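Local coordinates for protein translation initiation factor 4E (Ascaris suum, PDB 3M94) that binds the trimethylguanosine (m2,2,7G) cap of nematode messenger RNA, probably to bring it to the translation initiation machinery, at residues A[94-97]-A[98-102]; A[136-139]-A[140-143]; A[58-61]-A[62-66]. All coordinates share one frame; numbering follows the deposited sequence.

Contact 1 (A[94-97]-A[98-102])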
loop_
_atom_site.group_PDB
_atom_site.type_symbol
_atom_site.label_atom_id
_atom_site.label_comp_id
_atom_site.label_asym_id
_atom_site.label_seq_id
_atom_site.Cartn_x
_atom_site.Cartn_y
_atom_site.Cartn_z
ATOM N N HIS A 94 -3.322 11.331 -3.805
ATOM C CA HIS A 94 -2.870 10.923 -5.133
ATOM C C HIS A 94 -1.988 9.671 -5.047
ATOM O O HIS A 94 -2.238 8.693 -5.736
ATOM C CB HIS A 94 -2.126 12.076 -5.815
ATOM C CG HIS A 94 -1.674 11.769 -7.209
ATOM N ND1 HIS A 94 -2.512 11.864 -8.302
ATOM C CD2 HIS A 94 -0.463 11.396 -7.694
ATOM C CE1 HIS A 94 -1.842 11.544 -9.397
ATOM N NE2 HIS A 94 -0.597 11.253 -9.056
ATOM N N TYR A 95 -0.966 9.710 -4.190
ATOM C CA TYR A 95 -0.084 8.562 -3.977
ATOM C C TYR A 95 -0.864 7.294 -3.600
ATOM O O TYR A 95 -0.672 6.247 -4.210
ATOM C CB TYR A 95 0.965 8.881 -2.908
ATOM C CG TYR A 95 2.193 9.658 -3.384
ATOM C CD1 TYR A 95 3.249 9.911 -2.505
ATOM C CD2 TYR A 95 2.313 10.120 -4.705
ATOM C CE1 TYR A 95 4.402 10.615 -2.917
ATOM C CE2 TYR A 95 3.467 10.822 -5.133
ATOM C CZ TYR A 95 4.502 11.071 -4.223
ATOM O OH TYR A 95 5.642 11.753 -4.615
ATOM N N TRP A 96 -1.736 7.407 -2.594
ATOM C CA TRP A 96 -2.548 6.285 -2.111
ATOM C C TRP A 96 -3.445 5.690 -3.195
ATOM O O TRP A 96 -3.408 4.491 -3.427
ATOM C CB TRP A 96 -3.371 6.712 -0.894
ATOM C CG TRP A 96 -4.269 5.645 -0.294
ATOM C CD1 TRP A 96 -5.597 5.738 -0.104
ATOM C CD2 TRP A 96 -3.872 4.359 0.219
ATOM N NE1 TRP A 96 -6.071 4.594 0.498
ATOM C CE2 TRP A 96 -5.027 3.735 0.713
ATOM C CE3 TRP A 96 -2.644 3.677 0.308
ATOM C CZ2 TRP A 96 -5.014 2.444 1.276
ATOM C CZ3 TRP A 96 -2.620 2.412 0.895
ATOM C CH2 TRP A 96 -3.804 1.807 1.370
ATOM N N LEU A 97 -4.233 6.520 -3.868
ATOM C CA LEU A 97 -5.128 6.036 -4.921
ATOM C C LEU A 97 -4.361 5.412 -6.099
ATOM O O LEU A 97 -4.735 4.334 -6.563
ATOM C CB LEU A 97 -6.070 7.143 -5.425
ATOM C CG LEU A 97 -7.074 6.734 -6.526
ATOM C CD1 LEU A 97 -7.936 5.475 -6.140
ATOM C CD2 LEU A 97 -7.984 7.906 -6.889
ATOM N N GLU A 98 -3.299 6.072 -6.578
ATOM C CA GLU A 98 -2.449 5.462 -7.617
ATOM C C GLU A 98 -1.913 4.079 -7.207
ATOM O O GLU A 98 -1.885 3.156 -8.018
ATOM C CB GLU A 98 -1.262 6.366 -7.990
ATOM C CG GLU A 98 -1.635 7.713 -8.636
ATOM C CD GLU A 98 -2.418 7.573 -9.937
ATOM O OE1 GLU A 98 -2.109 6.676 -10.736
ATOM O OE2 GLU A 98 -3.343 8.373 -10.172
ATOM N N LEU A 99 -1.483 3.939 -5.954
ATOM C CA LEU A 99 -0.995 2.641 -5.488
ATOM C C LEU A 99 -2.104 1.582 -5.472
ATOM O O LEU A 99 -1.874 0.447 -5.882
ATOM C CB LEU A 99 -0.313 2.759 -4.119
ATOM C CG LEU A 99 0.305 1.489 -3.541
ATOM C CD1 LEU A 99 1.247 0.810 -4.543
ATOM C CD2 LEU A 99 1.060 1.835 -2.254
ATOM N N LEU A 100 -3.303 1.954 -5.025
ATOM C CA LEU A 100 -4.428 1.027 -5.022
ATOM C C LEU A 100 -4.779 0.565 -6.449
ATOM O O LEU A 100 -4.994 -0.629 -6.686
ATOM C CB LEU A 100 -5.662 1.660 -4.365
ATOM C CG LEU A 100 -5.568 2.032 -2.872
ATOM C CD1 LEU A 100 -6.908 2.446 -2.355
ATOM C CD2 LEU A 100 -4.971 0.924 -1.976
ATOM N N MET A 101 -4.853 1.502 -7.382
ATOM C CA MET A 101 -5.156 1.153 -8.779
ATOM C C MET A 101 -4.075 0.250 -9.390
ATOM O O MET A 101 -4.396 -0.693 -10.122
ATOM C CB MET A 101 -5.339 2.407 -9.619
ATOM C CG MET A 101 -6.622 3.142 -9.274
ATOM S SD MET A 101 -7.017 4.429 -10.450
ATOM C CE MET A 101 -5.663 5.579 -10.184
ATOM N N ALA A 102 -2.812 0.543 -9.071
ATOM C CA ALA A 102 -1.682 -0.255 -9.573
ATOM C C ALA A 102 -1.773 -1.681 -9.038
ATOM O O ALA A 102 -1.620 -2.610 -9.797
ATOM C CB ALA A 102 -0.342 0.386 -9.219
#
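Leu100 lies against one face of the Trp96 indole, with CD2 3.7 Å from the centroid of the six-membered ring and 16° off its normal, a CH-pi contact. Its other methyl, CD1, reaches the pyrrole side and comes 3.7 Å from Trp96 NE1, so the leucine fork spans both rings. One residue further on, Met101 curls back at its last torsion and sets CE 4.1 Å from Leu97 CG. Glu98 carries CG over one face of the His94 ring, 3.9 Å from its centroid. A bend at chi2 (-60°) keeps the carboxylate near the ring, its plane 36° from the imidazole and OE2 3.6 Å from His94 CE1. Outside the two segments, Glu98 OE1 forms a salt bridge with a basic side chain of the bound peptide; an apolar side chain of the same peptide packs on Met101. Four successive backbone bonds, from Glu98 N to His94 O (3.0 Å) through Met101 N to Leu97 O, fix this i to i+4 spacing. Trp96 and Leu99 rest on Ala118 of strand 115-121. This is the eIF4E arrangement of a helix on the convex back of the sheet, presenting an acidic and apolar surface to a peptide ligand.

Contact 2 (A[136-139]-A[140-143])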
loop_
_atom_site.group_PDB
_atom_site.type_symbol
_atom_site.label_atom_id
_atom_site.label_comp_id
_atom_site.label_asym_id
_atom_site.label_seq_id
_atom_site.Cartn_x
_atom_site.Cartn_y
_atom_site.Cartn_z
ATOM N N SER A 136 11.620 -10.619 1.622
ATOM C CA SER A 136 12.613 -9.549 1.704
ATOM C C SER A 136 13.956 -9.873 1.028
ATOM O O SER A 136 14.756 -8.968 0.784
ATOM C CB SER A 136 12.855 -9.195 3.167
ATOM O OG SER A 136 13.315 -10.340 3.854
ATOM N N LEU A 137 14.207 -11.148 0.725
ATOM C CA LEU A 137 15.474 -11.545 0.095
ATOM C C LEU A 137 15.403 -11.660 -1.432
ATOM O O LEU A 137 16.424 -11.853 -2.086
ATOM C CB LEU A 137 16.018 -12.854 0.695
ATOM C CG LEU A 137 16.275 -12.999 2.204
ATOM C CD1 LEU A 137 16.918 -14.359 2.478
ATOM C CD2 LEU A 137 17.123 -11.855 2.811
ATOM N N LYS A 138 14.203 -11.545 -1.993
ATOM C CA LYS A 138 14.023 -11.575 -3.443
ATOM C C LYS A 138 14.354 -10.212 -4.041
ATOM O O LYS A 138 13.456 -9.482 -4.472
ATOM C CB LYS A 138 12.591 -11.982 -3.797
ATOM C CG LYS A 138 12.331 -13.484 -3.749
ATOM C CD LYS A 138 12.636 -14.164 -5.074
ATOM C CE LYS A 138 12.127 -15.603 -5.082
ATOM N NZ LYS A 138 12.850 -16.445 -6.074
ATOM N N ASP A 139 15.649 -9.886 -4.059
ATOM C CA ASP A 139 16.147 -8.566 -4.470
ATOM C C ASP A 139 15.738 -8.127 -5.882
ATOM O O ASP A 139 15.324 -6.972 -6.085
ATOM C CB ASP A 139 17.671 -8.511 -4.341
ATOM C CG ASP A 139 18.144 -8.489 -2.890
ATOM O OD1 ASP A 139 17.353 -8.144 -1.982
ATOM O OD2 ASP A 139 19.321 -8.810 -2.659
ATOM N N ASP A 140 15.874 -9.039 -6.848
ATOM C CA ASP A 140 15.507 -8.756 -8.245
ATOM C C ASP A 140 14.019 -8.388 -8.362
ATOM O O ASP A 140 13.660 -7.403 -9.010
ATOM C CB ASP A 140 15.854 -9.939 -9.161
ATOM C CG ASP A 140 17.324 -10.353 -9.065
ATOM O OD1 ASP A 140 17.886 -10.372 -7.943
ATOM O OD2 ASP A 140 17.923 -10.685 -10.107
ATOM N N VAL A 141 13.173 -9.177 -7.705
ATOM C CA VAL A 141 11.732 -8.982 -7.707
ATOM C C VAL A 141 11.368 -7.665 -6.995
ATOM O O VAL A 141 10.586 -6.859 -7.509
ATOM C CB VAL A 141 11.028 -10.206 -7.047
ATOM C CG1 VAL A 141 9.594 -9.878 -6.603
ATOM C CG2 VAL A 141 11.077 -11.434 -7.977
ATOM N N ASN A 142 11.949 -7.458 -5.814
ATOM C CA ASN A 142 11.716 -6.243 -5.046
ATOM C C ASN A 142 12.159 -4.972 -5.765
ATOM O O ASN A 142 11.419 -3.994 -5.792
ATOM C CB ASN A 142 12.331 -6.369 -3.645
ATOM C CG ASN A 142 11.540 -7.328 -2.761
ATOM O OD1 ASN A 142 10.311 -7.407 -2.859
ATOM N ND2 ASN A 142 12.232 -8.073 -1.920
ATOM N N LEU A 143 13.330 -5.008 -6.403
ATOM C CA LEU A 143 13.825 -3.851 -7.127
ATOM C C LEU A 143 12.817 -3.505 -8.196
ATOM O O LEU A 143 12.479 -2.344 -8.380
ATOM C CB LEU A 143 15.220 -4.090 -7.738
ATOM C CG LEU A 143 15.822 -2.987 -8.629
ATOM C CD1 LEU A 143 15.992 -1.665 -7.877
ATOM C CD2 LEU A 143 17.164 -3.414 -9.289
#
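Lys138 and Asp139 hand their carbonyls to Asn142 and Leu143 in the first i to i+4 bonds of helix 139-153, Asn142 N to Lys138 O at 2.9 Å and Leu143 N to Asp139 O at 2.8 Å. The chain enters this turn through an inverse gamma turn centred on Lys138, closed by a weak bond from Asp139 N to Leu137 O. Asn142 folds its amide back under the incoming loop: CG stands anti to its own carbonyl carbon (chi1 -72°), which brings ND2 to 3.2 Å from Lys138 O, at an angle too poor for a hydrogen bond. The amide is held from both ends instead, ND2 giving its bond to Asp135 O and OD1 bonding to Thr133 OG1, so its rotation is fixed and the buried polar atoms have partners. The arrangement is a helix N-terminus with Lys138 at the N-cap position, and Asn142 ties the first turn to the end of the preceding strand, 127-133. Beside it, Val141 sets CB 4.0 Å from Lys138 CB. The aliphatic start of Lys138 thus flanks the valine before the chain bends at chi2 (-88°) and leads its amine away. Leu143 keeps CB 3.3 Å from Asp139 O, then leads away from the turn onto strand 181-183. Two acids occupy the first turn, where the helix end would probably favour negative charge; their carboxylates diverge, Asp139 OD2 being 5.7 Å from Asp140 OD1, and Asp139 OD1 has a salt bridge to Arg180.

Contact 3 (A[58-61]-A[62-66])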
loop_
_atom_site.group_PDB
_atom_site.type_symbol
_atom_site.label_atom_id
_atom_site.label_comp_id
_atom_site.label_asym_id
_atom_site.label_seq_id
_atom_site.Cartn_x
_atom_site.Cartn_y
_atom_site.Cartn_z
ATOM N N TYR A 58 -5.399 0.062 5.117
ATOM C CA TYR A 58 -4.654 -1.064 4.547
ATOM C C TYR A 58 -5.496 -1.664 3.430
ATOM O O TYR A 58 -6.706 -1.799 3.571
ATOM C CB TYR A 58 -4.370 -2.163 5.581
ATOM C CG TYR A 58 -3.725 -1.693 6.879
ATOM C CD1 TYR A 58 -2.360 -1.845 7.099
ATOM C CD2 TYR A 58 -4.493 -1.133 7.898
ATOM C CE1 TYR A 58 -1.758 -1.424 8.295
ATOM C CE2 TYR A 58 -3.902 -0.702 9.095
ATOM C CZ TYR A 58 -2.541 -0.854 9.282
ATOM O OH TYR A 58 -1.975 -0.435 10.454
ATOM N N LEU A 59 -4.847 -2.016 2.321
ATOM C CA LEU A 59 -5.511 -2.792 1.291
ATOM C C LEU A 59 -4.693 -4.043 1.040
ATOM O O LEU A 59 -3.616 -3.963 0.431
ATOM C CB LEU A 59 -5.706 -2.017 -0.018
ATOM C CG LEU A 59 -6.733 -2.759 -0.912
ATOM C CD1 LEU A 59 -8.190 -2.413 -0.509
ATOM C CD2 LEU A 59 -6.511 -2.494 -2.390
ATOM N N PHE A 60 -5.195 -5.185 1.522
ATOM C CA PHE A 60 -4.456 -6.439 1.436
ATOM C C PHE A 60 -5.266 -7.517 0.744
ATOM O O PHE A 60 -6.517 -7.499 0.783
ATOM C CB PHE A 60 -4.012 -6.917 2.823
ATOM C CG PHE A 60 -2.729 -6.247 3.318
ATOM C CD1 PHE A 60 -2.682 -4.862 3.528
ATOM C CD2 PHE A 60 -1.572 -6.993 3.532
ATOM C CE1 PHE A 60 -1.520 -4.239 3.937
ATOM C CE2 PHE A 60 -0.405 -6.375 3.968
ATOM C CZ PHE A 60 -0.378 -4.996 4.158
ATOM N N LYS A 61 -4.550 -8.459 0.123
ATOM C CA LYS A 61 -5.193 -9.614 -0.484
ATOM C C LYS A 61 -6.016 -10.305 0.581
ATOM O O LYS A 61 -5.543 -10.458 1.713
ATOM C CB LYS A 61 -4.144 -10.578 -1.074
ATOM C CG LYS A 61 -3.529 -10.092 -2.379
ATOM C CD LYS A 61 -2.346 -10.972 -2.791
ATOM C CE LYS A 61 -1.898 -10.678 -4.205
ATOM N NZ LYS A 61 -0.519 -11.237 -4.459
ATOM N N GLU A 62 -7.245 -10.699 0.241
ATOM C CA GLU A 62 -8.099 -11.394 1.202
ATOM C C GLU A 62 -7.355 -12.579 1.816
ATOM O O GLU A 62 -6.744 -13.369 1.092
ATOM C CB GLU A 62 -9.402 -11.894 0.574
ATOM C CG GLU A 62 -10.409 -12.433 1.619
ATOM C CD GLU A 62 -11.707 -12.920 1.005
ATOM O OE1 GLU A 62 -11.711 -13.331 -0.180
ATOM O OE2 GLU A 62 -12.743 -12.900 1.712
ATOM N N GLY A 63 -7.412 -12.693 3.140
ATOM C CA GLY A 63 -6.783 -13.805 3.830
ATOM C C GLY A 63 -5.376 -13.482 4.292
ATOM O O GLY A 63 -4.729 -14.325 4.899
ATOM N N ILE A 64 -4.887 -12.280 3.977
ATOM C CA ILE A 64 -3.655 -11.777 4.566
ATOM C C ILE A 64 -4.028 -10.680 5.543
ATOM O O ILE A 64 -4.561 -9.641 5.146
ATOM C CB ILE A 64 -2.647 -11.213 3.532
ATOM C CG1 ILE A 64 -2.244 -12.271 2.502
ATOM C CG2 ILE A 64 -1.393 -10.659 4.243
ATOM C CD1 ILE A 64 -1.430 -11.696 1.340
ATOM N N LYS A 65 -3.771 -10.936 6.821
ATOM C CA LYS A 65 -3.952 -9.941 7.863
ATOM C C LYS A 65 -2.843 -8.918 7.723
ATOM O O LYS A 65 -1.686 -9.283 7.516
ATOM C CB LYS A 65 -3.954 -10.592 9.256
ATOM N N PRO A 66 -3.183 -7.625 7.797
ATOM C CA PRO A 66 -2.158 -6.607 7.570
ATOM C C PRO A 66 -1.233 -6.394 8.777
ATOM O O PRO A 66 -1.116 -5.268 9.283
ATOM C CB PRO A 66 -2.973 -5.347 7.228
ATOM C CG PRO A 66 -4.322 -5.580 7.773
ATOM C CD PRO A 66 -4.540 -7.056 7.898
HETATM O O HOH W 1 -6.712 -8.680 3.908
#
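Pro66 sets its CB as a knob on the middle of the Phe60 ring, 3.8 Å from the centroid and only 13° off the normal, a CH-pi contact. The same carbon also presses on Tyr58, 3.6 Å from CD1, so that the proline sits in the corner formed by two aromatic side chains pointing from the same side of the strand. Ile64 meets the phenyl ring at its edge: its CG2 comes in near the ring plane, 3.7 Å from Phe60 CD2. The longer branch of Ile64 turns off roughly at right angles, CD1 resting 3.8 Å from Lys61 CB. All this folding back follows from a type II beta turn, Lys61 to Ile64, at the end of strand 56-61, closed by Ile64 N to Lys61 O at 3.0 Å. Gly63 takes its third position with positive phi (93°), where a beta carbon would collide with the Glu62 carbonyl oxygen. A water sits in the crook of the turn, within hydrogen-bonding geometry of Lys61 O (3.1 Å) and Ile64 O (2.7 Å), though it has more acceptors in reach than protons to give. Lys61 itself stretches away, extended beyond CG, to place NZ on the carbonyls of Gly112 and Ile115. On neighbouring strand 4-14, Trp12 touches both Tyr58 and Pro66, and Trp132 meets the Phe60 ring edge-to-face.

In the fold
Contacts 1 and 3 join directly through the sheet's back: Leu59, whose side chain points away from the turn of contact 3, packs its CB 3.6 Å from Leu100 CD2 of contact 1, although their centres lie about 16 Å apart. Contact 2 stands off from both, its nearest atoms about 11 Å from contact 1 and about 10 Å from contact 3. The cap analogue lies about 5 Å from the Tyr58 side chain of contact 3, which touches the pocket residue Trp22; the chain after Pro66 continues straight into the pocket residues Met67, Trp68 and Glu69. Trp96 of contact 1 is about 12 Å from the ligand, with helix 88-104 facing the bound peptide instead.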